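Local structure of ribonucleoside-diphosphate reductase (Pseudomonas aeruginosa, 5IM3) at residues 163-166 with 167-171; 485-488 with 489-493; 868-871 with 872-876. The protein probably provides the precursors of DNA synthesis by reducing ribonucleoside diphosphates to deoxyribonucleotides, with thioredoxin as the reductant. All coordinates share one frame; numbering follows the deposited sequence.

Interaction 1: 163-166 with 167-171; sequences GRLN and TIISE
Arg164 and Ile168 meet one turn apart on helix 162-173, which follows strand 157-159 in the second of the two ATP-cone regions. The Arg164 side chain leaves its CA with CG opposite the backbone N (chi1 -170°) and stays extended as far as NE, standing out from the helix nearly at right angles to its axis. Its guanidinium comes obliquely to the Ile168 branch, with NH1 3.8 Å from Ile168 CG2. NH1 has its polar partner elsewhere, in a salt bridge to Asp229 of helix 219-239. One residue further on, Leu165 reaches two residues at once with a single methyl: CD1 lies 4.2 Å from Ile169 CG2 and 4.4 Å from Ile168 CD1. Leu205 of helix 198-210 touches all three of these aliphatic side chains and continues the apolar patch into the neighbouring helix. Both isoleucines place CG1 between backbone N and carbonyl carbon (chi1 59° in Ile168), which lays the methylene against the preceding turn, Ile168 CG1 coming 3.4 Å from Leu165 O. The backbone bond beneath is regular, Ile168 N to Arg164 O at 3.2 Å, and Ser170 N donates to Asn166 O in the next turn. Asn166 turns its amide back along the helix, where ND2 is hydrogen-bonded to Met162 O. Thr167 also folds its polar branch back: OG1 sits beside its own backbone N and donates to Gly163 O at 2.9 Å, tilted 32° from the carbonyl plane, while Thr167 N makes a weak bond to the same oxygen.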
loop_
_atom_site.group_PDB
_atom_site.type_symbol
_atom_site.label_atom_id
_atom_site.label_comp_id
_atom_site.label_asym_id
_atom_site.label_seq_id
_atom_site.Cartn_x
_atom_site.Cartn_y
_atom_site.Cartn_z
ATOM N N GLY A 163 -44.291 -44.428 -32.296
ATOM C CA GLY A 163 -45.516 -43.644 -32.312
ATOM C C GLY A 163 -45.679 -42.804 -31.059
ATOM O O GLY A 163 -46.009 -41.616 -31.130
ATOM N N ARG A 164 -45.448 -43.409 -29.890
ATOM C CA ARG A 164 -45.564 -42.661 -28.643
ATOM C C ARG A 164 -44.448 -41.634 -28.506
ATOM O O ARG A 164 -44.639 -40.596 -27.863
ATOM C CB ARG A 164 -45.547 -43.617 -27.451
ATOM C CG ARG A 164 -45.897 -42.947 -26.129
ATOM C CD ARG A 164 -45.710 -43.881 -24.945
ATOM N NE ARG A 164 -46.263 -43.311 -23.718
ATOM C CZ ARG A 164 -45.648 -42.403 -22.965
ATOM N NH1 ARG A 164 -44.447 -41.946 -23.303
ATOM N NH2 ARG A 164 -46.237 -41.945 -21.870
ATOM N N LEU A 165 -43.282 -41.904 -29.096
ATOM C CA LEU A 165 -42.181 -40.951 -29.027
ATOM C C LEU A 165 -42.513 -39.671 -29.781
ATOM O O LEU A 165 -42.174 -38.571 -29.329
ATOM C CB LEU A 165 -40.907 -41.586 -29.580
ATOM C CG LEU A 165 -39.690 -40.666 -29.682
ATOM C CD1 LEU A 165 -39.344 -40.073 -28.324
ATOM C CD2 LEU A 165 -38.507 -41.424 -30.259
ATOM N N ASN A 166 -43.174 -39.792 -30.935
ATOM C CA ASN A 166 -43.582 -38.607 -31.680
ATOM C C ASN A 166 -44.704 -37.860 -30.971
ATOM O O ASN A 166 -44.842 -36.644 -31.145
ATOM C CB ASN A 166 -44.023 -38.997 -33.092
ATOM C CG ASN A 166 -42.856 -39.370 -33.986
ATOM O OD1 ASN A 166 -42.317 -38.528 -34.704
ATOM N ND2 ASN A 166 -42.460 -40.638 -33.947
ATOM N N THR A 167 -45.507 -38.561 -30.169
ATOM C CA THR A 167 -46.649 -37.919 -29.527
ATOM C C THR A 167 -46.209 -36.983 -28.407
ATOM O O THR A 167 -46.712 -35.859 -28.298
ATOM C CB THR A 167 -47.612 -38.975 -28.986
ATOM O OG1 THR A 167 -47.991 -39.867 -30.041
ATOM C CG2 THR A 167 -48.861 -38.316 -28.411
ATOM N N ILE A 168 -45.276 -37.428 -27.559
ATOM C CA ILE A 168 -44.887 -36.615 -26.411
ATOM C C ILE A 168 -44.078 -35.402 -26.855
ATOM O O ILE A 168 -44.198 -34.317 -26.275
ATOM C CB ILE A 168 -44.119 -37.465 -25.379
ATOM C CG1 ILE A 168 -42.860 -38.079 -25.996
ATOM C CG2 ILE A 168 -45.020 -38.557 -24.815
ATOM C CD1 ILE A 168 -41.963 -38.769 -24.986
ATOM N N ILE A 169 -43.245 -35.555 -27.889
ATOM C CA ILE A 169 -42.425 -34.426 -28.317
ATOM C C ILE A 169 -43.274 -33.407 -29.066
ATOM O O ILE A 169 -42.978 -32.207 -29.042
ATOM C CB ILE A 169 -41.227 -34.898 -29.165
ATOM C CG1 ILE A 169 -41.680 -35.372 -30.545
ATOM C CG2 ILE A 169 -40.463 -36.003 -28.454
ATOM C CD1 ILE A 169 -41.438 -34.352 -31.644
ATOM N N SER A 170 -44.339 -33.855 -29.733
ATOM C CA SER A 170 -45.226 -32.920 -30.416
ATOM C C SER A 170 -46.082 -32.158 -29.413
ATOM O O SER A 170 -46.194 -30.929 -29.481
ATOM C CB SER A 170 -46.106 -33.662 -31.421
ATOM O OG SER A 170 -46.939 -32.756 -32.124
ATOM N N GLU A 171 -46.697 -32.874 -28.470
ATOM C CA GLU A 171 -47.428 -32.210 -27.399
ATOM C C GLU A 171 -46.518 -31.329 -26.553
ATOM O O GLU A 171 -47.011 -30.428 -25.867
ATOM C CB GLU A 171 -48.132 -33.251 -26.523
ATOM C CG GLU A 171 -49.224 -34.038 -27.254
ATOM C CD GLU A 171 -49.959 -35.025 -26.359
ATOM O OE1 GLU A 171 -49.487 -35.282 -25.229
ATOM O OE2 GLU A 171 -51.014 -35.542 -26.788
#

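Interaction 2: 485-488 with 489-493; sequences NWIP and DLFMK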
loop_
_atom_site.group_PDB
_atom_site.type_symbol
_atom_site.label_atom_id
_atom_site.label_comp_id
_atom_site.label_asym_id
_atom_site.label_seq_id
_atom_site.Cartn_x
_atom_site.Cartn_y
_atom_site.Cartn_z
ATOM N N ASN A 485 -29.120 -2.314 12.343
ATOM C CA ASN A 485 -29.275 -1.085 13.107
ATOM C C ASN A 485 -30.738 -0.661 13.154
ATOM O O ASN A 485 -31.437 -0.674 12.136
ATOM C CB ASN A 485 -28.442 0.041 12.490
ATOM C CG ASN A 485 -26.950 -0.161 12.670
ATOM O OD1 ASN A 485 -26.211 -0.333 11.697
ATOM N ND2 ASN A 485 -26.493 -0.120 13.916
ATOM N N TRP A 486 -31.190 -0.272 14.342
ATOM C CA TRP A 486 -32.521 0.296 14.566
ATOM C C TRP A 486 -32.311 1.792 14.817
ATOM O O TRP A 486 -32.052 2.218 15.941
ATOM C CB TRP A 486 -33.203 -0.417 15.735
ATOM C CG TRP A 486 -34.670 -0.151 15.899
ATOM C CD1 TRP A 486 -35.286 0.374 16.997
ATOM C CD2 TRP A 486 -35.707 -0.418 14.946
ATOM N NE1 TRP A 486 -36.642 0.455 16.787
ATOM C CE2 TRP A 486 -36.926 -0.026 15.536
ATOM C CE3 TRP A 486 -35.724 -0.949 13.655
ATOM C CZ2 TRP A 486 -38.150 -0.146 14.876
ATOM C CZ3 TRP A 486 -36.942 -1.065 12.998
ATOM C CH2 TRP A 486 -38.135 -0.663 13.609
ATOM N N ILE A 487 -32.412 2.588 13.758
ATOM C CA ILE A 487 -31.862 3.942 13.735
ATOM C C ILE A 487 -32.991 4.939 13.980
ATOM O O ILE A 487 -33.940 4.986 13.183
ATOM C CB ILE A 487 -31.157 4.242 12.405
ATOM C CG1 ILE A 487 -30.123 3.157 12.093
ATOM C CG2 ILE A 487 -30.484 5.615 12.469
ATOM C CD1 ILE A 487 -29.556 3.245 10.690
ATOM N N PRO A 488 -32.925 5.756 15.031
ATOM C CA PRO A 488 -33.904 6.838 15.181
ATOM C C PRO A 488 -33.617 7.983 14.223
ATOM O O PRO A 488 -32.473 8.231 13.837
ATOM C CB PRO A 488 -33.731 7.283 16.640
ATOM C CG PRO A 488 -32.864 6.241 17.291
ATOM C CD PRO A 488 -32.040 5.652 16.204
ATOM N N ASP A 489 -34.685 8.695 13.850
ATOM C CA ASP A 489 -34.535 9.859 12.980
ATOM C C ASP A 489 -33.543 10.857 13.560
ATOM O O ASP A 489 -32.784 11.492 12.818
ATOM C CB ASP A 489 -35.892 10.533 12.764
ATOM C CG ASP A 489 -36.719 9.860 11.684
ATOM O OD1 ASP A 489 -36.326 8.771 11.218
ATOM O OD2 ASP A 489 -37.767 10.422 11.305
ATOM N N LEU A 490 -33.534 11.009 14.886
ATOM C CA LEU A 490 -32.694 12.024 15.510
ATOM C C LEU A 490 -31.222 11.782 15.210
ATOM O O LEU A 490 -30.458 12.734 15.021
ATOM C CB LEU A 490 -32.938 12.050 17.019
ATOM C CG LEU A 490 -32.243 13.162 17.802
ATOM C CD1 LEU A 490 -32.736 14.526 17.356
ATOM C CD2 LEU A 490 -32.476 12.975 19.287
ATOM N N PHE A 491 -30.802 10.516 15.160
ATOM C CA PHE A 491 -29.409 10.226 14.837
ATOM C C PHE A 491 -29.061 10.733 13.444
ATOM O O PHE A 491 -28.038 11.398 13.251
ATOM C CB PHE A 491 -29.131 8.728 14.945
ATOM C CG PHE A 491 -27.762 8.338 14.456
ATOM C CD1 PHE A 491 -26.639 8.569 15.234
ATOM C CD2 PHE A 491 -27.596 7.754 13.212
ATOM C CE1 PHE A 491 -25.377 8.219 14.782
ATOM C CE2 PHE A 491 -26.335 7.403 12.754
ATOM C CZ PHE A 491 -25.227 7.634 13.543
ATOM N N MET A 492 -29.906 10.425 12.456
ATOM C CA MET A 492 -29.674 10.927 11.107
ATOM C C MET A 492 -29.689 12.450 11.078
ATOM O O MET A 492 -28.907 13.071 10.349
ATOM C CB MET A 492 -30.725 10.366 10.150
ATOM C CG MET A 492 -30.748 8.845 10.060
ATOM S SD MET A 492 -29.191 8.124 9.511
ATOM C CE MET A 492 -28.989 8.908 7.908
ATOM N N LYS A 493 -30.578 13.072 11.859
ATOM C CA LYS A 493 -30.567 14.527 11.970
ATOM C C LYS A 493 -29.211 15.031 12.449
ATOM O O LYS A 493 -28.695 16.032 11.939
ATOM C CB LYS A 493 -31.672 14.995 12.918
ATOM C CG LYS A 493 -33.085 14.864 12.372
ATOM C CD LYS A 493 -34.092 15.454 13.351
ATOM C CE LYS A 493 -35.514 15.404 12.813
ATOM N NZ LYS A 493 -36.490 16.004 13.768
HETATM O O HOH W 1 -35.782 6.330 12.146
#
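The chain turns from strand 485-487 into helix 489-493 through Pro488, which occupies the N-cap position, and the two short axes stand at 80° to each other. This is a beta-to-alpha junction of the ribonucleotide reductase barrel, where strand 482-487 lies between the parallel strands 450-455 and 562-565. Ile487 is the side chain that folds over the turn. Its CG2, opposite the backbone N, meets Phe491 CD2 at 3.7 Å and Met492 CG at 4.0 Å, so one methyl fills the angle between two neighbouring helix residues. It comes obliquely to the phenyl ring, whose other contacts include an edge-to-face pairing with Trp501. Met492 is bent at both chi2 and chi3 (each -59°), which curls the thioether round and leaves SD 4.1 Å from Ile487 CG2. Pro488 packs more loosely, its CD 4.4 Å from Phe491 CB, and its carbonyl oxygen accepts a weak bond from Phe491 N as the first helical turn starts. Asp489 turns away from this apolar group: OD2 forms a salt bridge with Arg735 and OD1 receives Trp896 NE1, which together should hold the carboxylate in place. A water links it back to the strand end, lying close to Ile487 O and donating to Asp489 OD1 with its oxygen 2.7 Å from OD1.

Interaction 3: 868-871 with 872-876; sequences KWID and QAQSL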
loop_
_atom_site.group_PDB
_atom_site.type_symbol
_atom_site.label_atom_id
_atom_site.label_comp_id
_atom_site.label_asym_id
_atom_site.label_seq_id
_atom_site.Cartn_x
_atom_site.Cartn_y
_atom_site.Cartn_z
ATOM N N LYS A 868 -44.959 4.574 -0.312
ATOM C CA LYS A 868 -46.056 5.480 0.008
ATOM C C LYS A 868 -47.361 4.729 0.198
ATOM O O LYS A 868 -48.251 5.200 0.913
ATOM C CB LYS A 868 -46.238 6.511 -1.096
ATOM C CG LYS A 868 -44.957 7.135 -1.585
ATOM C CD LYS A 868 -45.233 8.250 -2.579
ATOM C CE LYS A 868 -46.110 7.797 -3.743
ATOM N NZ LYS A 868 -46.416 8.913 -4.673
ATOM N N TRP A 869 -47.497 3.573 -0.445
ATOM C CA TRP A 869 -48.739 2.822 -0.445
ATOM C C TRP A 869 -48.682 1.573 0.419
ATOM O O TRP A 869 -49.734 1.003 0.727
ATOM C CB TRP A 869 -49.099 2.436 -1.885
ATOM C CG TRP A 869 -48.979 3.589 -2.836
ATOM C CD1 TRP A 869 -47.996 3.792 -3.764
ATOM C CD2 TRP A 869 -49.863 4.710 -2.939
ATOM N NE1 TRP A 869 -48.221 4.964 -4.443
ATOM C CE2 TRP A 869 -49.359 5.549 -3.953
ATOM C CE3 TRP A 869 -51.033 5.085 -2.274
ATOM C CZ2 TRP A 869 -49.988 6.736 -4.322
ATOM C CZ3 TRP A 869 -51.657 6.265 -2.642
ATOM C CH2 TRP A 869 -51.131 7.076 -3.655
ATOM N N ILE A 870 -47.495 1.142 0.821
ATOM C CA ILE A 870 -47.323 -0.071 1.605
ATOM C C ILE A 870 -47.409 0.292 3.082
ATOM O O ILE A 870 -46.784 1.263 3.530
ATOM C CB ILE A 870 -45.983 -0.746 1.264
ATOM C CG1 ILE A 870 -45.957 -1.128 -0.221
ATOM C CG2 ILE A 870 -45.745 -1.970 2.141
ATOM C CD1 ILE A 870 -44.606 -1.588 -0.728
ATOM N N ASP A 871 -48.197 -0.475 3.841
ATOM C CA ASP A 871 -48.315 -0.205 5.272
ATOM C C ASP A 871 -47.147 -0.782 6.066
ATOM O O ASP A 871 -46.800 -0.233 7.115
ATOM C CB ASP A 871 -49.646 -0.732 5.826
ATOM C CG ASP A 871 -50.024 -2.095 5.278
ATOM O OD1 ASP A 871 -49.190 -2.734 4.606
ATOM O OD2 ASP A 871 -51.166 -2.530 5.524
ATOM N N GLN A 872 -46.524 -1.853 5.593
ATOM C CA GLN A 872 -45.314 -2.390 6.202
ATOM C C GLN A 872 -44.102 -1.850 5.437
ATOM O O GLN A 872 -44.033 -0.632 5.252
ATOM C CB GLN A 872 -45.406 -3.914 6.270
ATOM C CG GLN A 872 -46.646 -4.434 6.973
ATOM C CD GLN A 872 -46.464 -5.848 7.492
ATOM O OE1 GLN A 872 -45.545 -6.126 8.264
ATOM N NE2 GLN A 872 -47.336 -6.749 7.064
ATOM N N ALA A 873 -43.158 -2.672 4.992
ATOM C CA ALA A 873 -41.948 -2.185 4.335
ATOM C C ALA A 873 -41.672 -3.068 3.119
ATOM O O ALA A 873 -42.560 -3.759 2.606
ATOM C CB ALA A 873 -40.783 -2.148 5.336
ATOM N N GLN A 874 -40.429 -3.045 2.635
ATOM C CA GLN A 874 -40.033 -3.854 1.491
ATOM C C GLN A 874 -38.551 -4.181 1.590
ATOM O O GLN A 874 -37.739 -3.320 1.944
ATOM C CB GLN A 874 -40.328 -3.130 0.168
ATOM C CG GLN A 874 -39.737 -1.738 0.065
ATOM C CD GLN A 874 -40.330 -0.932 -1.077
ATOM O OE1 GLN A 874 -40.277 -1.339 -2.240
ATOM N NE2 GLN A 874 -40.907 0.218 -0.747
ATOM N N SER A 875 -38.208 -5.431 1.281
ATOM C CA SER A 875 -36.813 -5.860 1.281
ATOM C C SER A 875 -36.085 -5.233 0.099
ATOM O O SER A 875 -36.403 -5.522 -1.060
ATOM C CB SER A 875 -36.728 -7.380 1.217
ATOM O OG SER A 875 -37.380 -7.962 2.323
ATOM N N LEU A 876 -35.106 -4.384 0.388
ATOM C CA LEU A 876 -34.467 -3.550 -0.627
ATOM C C LEU A 876 -32.965 -3.803 -0.624
ATOM O O LEU A 876 -32.234 -3.221 0.183
ATOM C CB LEU A 876 -34.769 -2.077 -0.379
ATOM C CG LEU A 876 -34.283 -1.126 -1.474
ATOM C CD1 LEU A 876 -34.995 -1.411 -2.791
ATOM C CD2 LEU A 876 -34.492 0.316 -1.048
#
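A short-range contact within a buried, irregular connection joins Ile870 and Asp871 to the residues that follow them, between helix 856-866 and strand 878-881 of the barrel domain. Ile870 points inward over the bend. Its CG2 lies 3.5 Å from Gln872 N and 3.7 Å from Ala873 O, so an apolar methyl covers the backbone on the inner side of the turn. At the end of its other branch, CD1 meets Gln874 NE2 at 4.1 Å, the two side chains crossing at about a right angle; Gln874 OE1 is held by Arg866 NE. Asp871 and Gln872 run side by side in the same direction, carboxylate and amide planes 69° apart. With CG between its backbone N and carbonyl carbon (chi1 42°), Asp871 swings OD1 to 3.0 Å from Gln872 N, a weak bond bent to 121°. The carboxylate has stronger partners across the fold: OD2 accepts from Ile766 N and OD1 from Met767 N, so two successive amides of another loop grip both oxygens and probably favour the charged form. Gln872 OE1 accepts from Thr591 N, and the backbone O of Gln872 accepts from Gln867 NE2 and Lys901 NZ. Side-chain-to-backbone bonds thus join this irregular helix-to-strand connection to the segments holding Thr591 and Ile766-Met767, inside the ribonucleotide reductase barrel domain.

Along the chain the three contacts come in series. Interaction 1 belongs to the second ATP-cone region, whereas interactions 2 and 3 share the barrel domain on the other side of the chain's centre. The centres of interactions 1 and 2 are 64 Å apart, those of 1 and 3 are 48 Å apart, and none of the three touches another. Interactions 2 and 3 are closer, with centres 18 Å apart and nearest atoms about 9 Å apart: one starts a helix after strand 482-487, the other leads from helix 856-866 to strand 878-881. The contacts thus sample a surface helix in a cone of the kind that regulates activity in this family and the buried interior of the catalytic barrel, all away from the nucleotide sites.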